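Local coordinates for putative 2OG-Fe(II) oxygenase family protein (Caulobacter crescentus CB15, PDB 3OOX) that probably acts as an iron(II)- and 2-oxoglutarate-dependent oxygenase that forms ethylene and oxidises arginine, at residues 209-212 with 216-219; 28-33 with 229-234. One frame throughout, in Å; residues are numbered along the deposited sequence.

Interaction 1. Residues 209-212 with 216-219; sequences EVLD and QWLP
The tight antiparallel beta hairpin of strands 208-211 and 217-219 brings V210 and L218 together as a hydrogen-bonded pair, with non-hydrogen-bonded pairs on either side, E209 with P219 and L211 with W217. V210 N reaches L218 O at 2.9 Å, and L218 N returns the bond to V210 O at 2.9 Å and almost straight, 174° at the hydrogen. Closer to the turn, D212 N donates to Q216 O at 2.8 Å. The pairing deals alternate residues to opposite faces, so that L211, W217 and E209 share one of them. L211 has CG anti to its own N (chi1 -175°), a setting that carries CD1 over the indole of W217, 3.8 Å from the centroid of the five-membered ring and 19° off its normal. This is a CH-pi contact onto the face, while L211 CB lies beside the far end of the six-membered ring. In the double-stranded beta-helix of 2-oxoglutarate oxygenases such a hairpin belongs to the smaller of the two sheets, and here 217-219 is one of its edge strands. R249, on strand 248-250 beyond 208-211, ties the same face together: it makes a cation-pi contact with W217 and a salt bridge to E209 OE1. E209 OE1 also sits 3.4 Å from W217 CB, the glutamate chain crossing the tryptophan side chain at about a right angle. The other carboxylate oxygen, OE2, takes a weak bond from a water, which donates to W217 O at 2.9 Å as well and so bridges the two strands. On the opposite face V210 CG1 touches L218 CB. Beyond it, L218 CD1 lies against the D212 side chain, whose carboxylate makes a salt bridge through OD1 with R32 of helix 19-33.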
loop_
_atom_site.group_PDB
_atom_site.type_symbol
_atom_site.label_atom_id
_atom_site.label_comp_id
_atom_site.label_asym_id
_atom_site.label_seq_id
_atom_site.Cartn_x
_atom_site.Cartn_y
_atom_site.Cartn_z
ATOM N N GLU A 209 -3.043 -9.787 -9.204
ATOM C CA GLU A 209 -3.232 -11.171 -8.862
ATOM C C GLU A 209 -2.517 -11.498 -7.558
ATOM O O GLU A 209 -1.447 -10.952 -7.291
ATOM C CB GLU A 209 -2.696 -12.065 -9.961
ATOM C CG GLU A 209 -3.345 -11.804 -11.323
ATOM C CD GLU A 209 -2.955 -12.811 -12.383
ATOM O OE1 GLU A 209 -1.876 -13.449 -12.235
ATOM O OE2 GLU A 209 -3.728 -12.950 -13.389
ATOM N N VAL A 210 -3.104 -12.384 -6.755
ATOM C CA VAL A 210 -2.480 -12.852 -5.517
ATOM C C VAL A 210 -2.105 -14.312 -5.657
ATOM O O VAL A 210 -2.872 -15.105 -6.201
ATOM C CB VAL A 210 -3.400 -12.667 -4.287
ATOM C CG1 VAL A 210 -4.757 -13.387 -4.433
ATOM C CG2 VAL A 210 -2.690 -13.077 -2.979
ATOM N N LEU A 211 -0.923 -14.678 -5.154
ATOM C CA LEU A 211 -0.528 -16.066 -5.173
ATOM C C LEU A 211 -1.219 -16.831 -4.046
ATOM O O LEU A 211 -1.014 -16.532 -2.840
ATOM C CB LEU A 211 0.996 -16.163 -5.038
ATOM C CG LEU A 211 1.583 -17.561 -5.169
ATOM C CD1 LEU A 211 1.413 -18.067 -6.606
ATOM C CD2 LEU A 211 3.061 -17.525 -4.795
ATOM N N ASP A 212 -2.047 -17.812 -4.406
ATOM C CA ASP A 212 -2.742 -18.615 -3.401
ATOM C C ASP A 212 -1.789 -19.648 -2.791
ATOM O O ASP A 212 -0.701 -19.906 -3.321
ATOM C CB ASP A 212 -3.969 -19.307 -4.001
ATOM C CG ASP A 212 -5.003 -19.716 -2.956
ATOM O OD1 ASP A 212 -4.856 -19.400 -1.752
ATOM O OD2 ASP A 212 -5.986 -20.366 -3.359
ATOM N N GLN A 216 -1.387 -21.226 -7.252
ATOM C CA GLN A 216 -2.180 -20.648 -8.349
ATOM C C GLN A 216 -2.296 -19.140 -8.150
ATOM O O GLN A 216 -2.434 -18.674 -7.021
ATOM C CB GLN A 216 -3.561 -21.274 -8.390
ATOM C CG GLN A 216 -3.527 -22.725 -8.779
ATOM C CD GLN A 216 -4.875 -23.216 -9.196
ATOM O OE1 GLN A 216 -5.297 -22.995 -10.329
ATOM N NE2 GLN A 216 -5.580 -23.862 -8.271
ATOM N N TRP A 217 -2.237 -18.399 -9.255
ATOM C CA TRP A 217 -2.461 -16.963 -9.256
ATOM C C TRP A 217 -3.964 -16.690 -9.384
ATOM O O TRP A 217 -4.625 -17.145 -10.335
ATOM C CB TRP A 217 -1.705 -16.282 -10.383
ATOM C CG TRP A 217 -0.233 -16.304 -10.189
ATOM C CD1 TRP A 217 0.663 -17.194 -10.720
ATOM C CD2 TRP A 217 0.512 -15.441 -9.331
ATOM N NE1 TRP A 217 1.933 -16.900 -10.279
ATOM C CE2 TRP A 217 1.874 -15.818 -9.432
ATOM C CE3 TRP A 217 0.169 -14.347 -8.526
ATOM C CZ2 TRP A 217 2.889 -15.162 -8.721
ATOM C CZ3 TRP A 217 1.183 -13.697 -7.810
ATOM C CH2 TRP A 217 2.528 -14.101 -7.927
ATOM N N LEU A 218 -4.485 -15.954 -8.411
ATOM C CA LEU A 218 -5.902 -15.604 -8.355
ATOM C C LEU A 218 -6.104 -14.151 -8.728
ATOM O O LEU A 218 -5.487 -13.282 -8.110
ATOM C CB LEU A 218 -6.433 -15.829 -6.948
ATOM C CG LEU A 218 -6.200 -17.193 -6.308
ATOM C CD1 LEU A 218 -6.849 -17.193 -4.925
ATOM C CD2 LEU A 218 -6.701 -18.338 -7.156
ATOM N N PRO A 219 -7.010 -13.856 -9.695
ATOM C CA PRO A 219 -7.264 -12.470 -10.048
ATOM C C PRO A 219 -8.006 -11.709 -8.943
ATOM O O PRO A 219 -8.933 -12.257 -8.333
ATOM C CB PRO A 219 -8.141 -12.573 -11.311
ATOM C CG PRO A 219 -8.725 -13.868 -11.254
ATOM C CD PRO A 219 -7.800 -14.784 -10.518
HETATM O O HOH W 1 -4.661 -15.767 -12.909
#

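Interaction 2. Residues 28-33 with 229-234; sequences ASFERY and INIGDM
I229, the first residue of its segment, meets the rim of the F30 ring, and two of its groups take part. The I229 CG2 methyl lies 3.7 Å from F30 CZ, and I229 O comes to 3.4 Å from F30 CE1, near the plane of the ring. N230 follows with its side chain directed away from the helix; its amide nitrogen ND2 bonds D193 OD2 instead. I231 returns to the phenylalanine, but from a different direction: its CD1 lies over a ring face, 4.1 Å from the centroid in a CH-pi contact, and CG1 rests alongside F30 CD1. F30 has CG anti to its carbonyl carbon (chi1 -73°), which swings the ring off the helix into this position, edge to one isoleucine and face to the other. With an alanine here the ring would be gone, and the helix would probably be left separated by a gap from the strand, I231 CD1 losing the aromatic face on which it rests. After I231 the chain turns at G232, the N-cap of helix 233-238, whose D233 makes a salt bridge with R305. The contact is wholly buried: strand 227-231 runs in the large sheet between strands 35-39 and 197-201, with I229 reaching L38 on one and L199 on the other, while the 28-33 end of helix 19-33 runs at 58° to residues 229-231, and F30 also touches A36.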
loop_
_atom_site.group_PDB
_atom_site.type_symbol
_atom_site.label_atom_id
_atom_site.label_comp_id
_atom_site.label_asym_id
_atom_site.label_seq_id
_atom_site.Cartn_x
_atom_site.Cartn_y
_atom_site.Cartn_z
ATOM N N ALA A 28 -11.847 -12.464 7.817
ATOM C CA ALA A 28 -11.789 -13.804 7.266
ATOM C C ALA A 28 -11.074 -13.756 5.915
ATOM O O ALA A 28 -10.349 -14.690 5.545
ATOM C CB ALA A 28 -13.189 -14.404 7.108
ATOM N N SER A 29 -11.324 -12.698 5.156
ATOM C CA SER A 29 -10.699 -12.555 3.859
ATOM C C SER A 29 -9.168 -12.357 4.005
ATOM O O SER A 29 -8.370 -13.016 3.339
ATOM C CB SER A 29 -11.369 -11.422 3.073
ATOM O OG SER A 29 -10.877 -11.347 1.755
ATOM N N PHE A 30 -8.757 -11.479 4.910
ATOM C CA PHE A 30 -7.339 -11.285 5.167
ATOM C C PHE A 30 -6.673 -12.584 5.608
ATOM O O PHE A 30 -5.568 -12.894 5.175
ATOM C CB PHE A 30 -7.142 -10.240 6.252
ATOM C CG PHE A 30 -7.427 -8.814 5.818
ATOM C CD1 PHE A 30 -6.822 -8.259 4.697
ATOM C CD2 PHE A 30 -8.236 -8.000 6.578
ATOM C CE1 PHE A 30 -7.068 -6.945 4.335
ATOM C CE2 PHE A 30 -8.448 -6.689 6.252
ATOM C CZ PHE A 30 -7.899 -6.159 5.098
ATOM N N GLU A 31 -7.324 -13.320 6.496
ATOM C CA GLU A 31 -6.723 -14.539 7.019
ATOM C C GLU A 31 -6.552 -15.598 5.909
ATOM O O GLU A 31 -5.560 -16.335 5.899
ATOM C CB GLU A 31 -7.507 -15.106 8.205
ATOM C CG GLU A 31 -6.750 -16.249 8.869
ATOM C CD GLU A 31 -7.410 -16.810 10.122
ATOM O OE1 GLU A 31 -8.347 -16.191 10.664
ATOM O OE2 GLU A 31 -6.952 -17.885 10.584
ATOM N N ARG A 32 -7.505 -15.663 4.985
ATOM C CA ARG A 32 -7.484 -16.662 3.908
ATOM C C ARG A 32 -6.474 -16.303 2.814
ATOM O O ARG A 32 -5.732 -17.168 2.345
ATOM C CB ARG A 32 -8.893 -16.803 3.309
ATOM C CG ARG A 32 -9.031 -17.708 2.081
ATOM C CD ARG A 32 -8.674 -19.135 2.325
ATOM N NE ARG A 32 -8.731 -19.850 1.045
ATOM C CZ ARG A 32 -7.723 -19.924 0.167
ATOM N NH1 ARG A 32 -6.532 -19.343 0.412
ATOM N NH2 ARG A 32 -7.915 -20.573 -0.978
ATOM N N TYR A 33 -6.483 -15.039 2.402
ATOM C CA TYR A 33 -5.807 -14.611 1.167
ATOM C C TYR A 33 -4.698 -13.570 1.388
ATOM O O TYR A 33 -3.927 -13.314 0.462
ATOM C CB TYR A 33 -6.801 -13.996 0.189
ATOM C CG TYR A 33 -7.842 -14.960 -0.349
ATOM C CD1 TYR A 33 -7.462 -16.015 -1.164
ATOM C CD2 TYR A 33 -9.200 -14.801 -0.052
ATOM C CE1 TYR A 33 -8.407 -16.917 -1.662
ATOM C CE2 TYR A 33 -10.152 -15.697 -0.556
ATOM C CZ TYR A 33 -9.737 -16.738 -1.349
ATOM O OH TYR A 33 -10.680 -17.634 -1.852
ATOM N N ILE A 229 -7.148 -4.114 -0.246
ATOM C CA ILE A 229 -6.295 -3.948 0.919
ATOM C C ILE A 229 -5.532 -5.231 1.181
ATOM O O ILE A 229 -6.105 -6.309 1.091
ATOM C CB ILE A 229 -7.113 -3.596 2.156
ATOM C CG1 ILE A 229 -7.984 -2.363 1.857
ATOM C CG2 ILE A 229 -6.164 -3.330 3.370
ATOM C CD1 ILE A 229 -9.245 -2.277 2.662
ATOM N N ASN A 230 -4.246 -5.116 1.491
ATOM C CA ASN A 230 -3.430 -6.313 1.851
ATOM C C ASN A 230 -2.632 -6.129 3.122
ATOM O O ASN A 230 -2.198 -5.012 3.469
ATOM C CB ASN A 230 -2.506 -6.783 0.709
ATOM C CG ASN A 230 -1.460 -5.770 0.321
ATOM O OD1 ASN A 230 -1.788 -4.738 -0.270
ATOM N ND2 ASN A 230 -0.178 -6.048 0.650
ATOM N N ILE A 231 -2.438 -7.255 3.802
ATOM C CA ILE A 231 -1.606 -7.364 4.987
ATOM C C ILE A 231 -0.132 -7.256 4.568
ATOM O O ILE A 231 0.262 -7.870 3.568
ATOM C CB ILE A 231 -1.802 -8.751 5.651
ATOM C CG1 ILE A 231 -3.297 -8.985 5.958
ATOM C CG2 ILE A 231 -0.869 -8.923 6.901
ATOM C CD1 ILE A 231 -3.903 -8.017 6.966
ATOM N N GLY A 232 0.688 -6.519 5.333
ATOM C CA GLY A 232 2.118 -6.456 5.103
ATOM C C GLY A 232 2.888 -7.179 6.193
ATOM O O GLY A 232 2.313 -7.593 7.226
ATOM N N ASP A 233 4.199 -7.267 6.003
ATOM C CA ASP A 233 5.008 -8.095 6.857
ATOM C C ASP A 233 4.982 -7.632 8.324
ATOM O O ASP A 233 5.119 -8.501 9.198
ATOM C CB ASP A 233 6.462 -8.099 6.396
ATOM C CG ASP A 233 6.675 -8.833 5.091
ATOM O OD1 ASP A 233 5.759 -9.540 4.602
ATOM O OD2 ASP A 233 7.782 -8.692 4.550
HETATM N N MSE A 234 4.870 -6.336 8.609
HETATM C CA MSE A 234 4.847 -5.879 10.010
HETATM C C MSE A 234 3.661 -6.476 10.749
HETATM O O MSE A 234 3.790 -6.915 11.901
HETATM C CB MSE A 234 4.778 -4.346 10.104
HETATM C CG MSE A 234 6.046 -3.624 9.766
HETATM SE SE MSE A 234 5.783 -1.689 9.676
HETATM C CE MSE A 234 7.573 -1.146 9.256
#

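In the fold
Interaction 1 is nested within the loop closed by interaction 2, their centres about 13 Å apart. They meet directly at the end of helix 19-33: R32 NH1 grips D212 OD1 at 2.7 Å, L218 CD1 packs on Y33 CE1 at 3.6 Å, and V210 CG2 lies 3.7 Å from Y33 O. Y33 CE1 also sits over the R32 guanidinium. Helix 19-33 thus meets both sheets, the large one through F30 and the small one through R32 and Y33. Interaction 2 leads toward the probable iron site through N230 and D193, probably the aspartate of the family's HxD motif; strand 208-211 of interaction 1 pairs with 248-250, which probably carries the distal histidine.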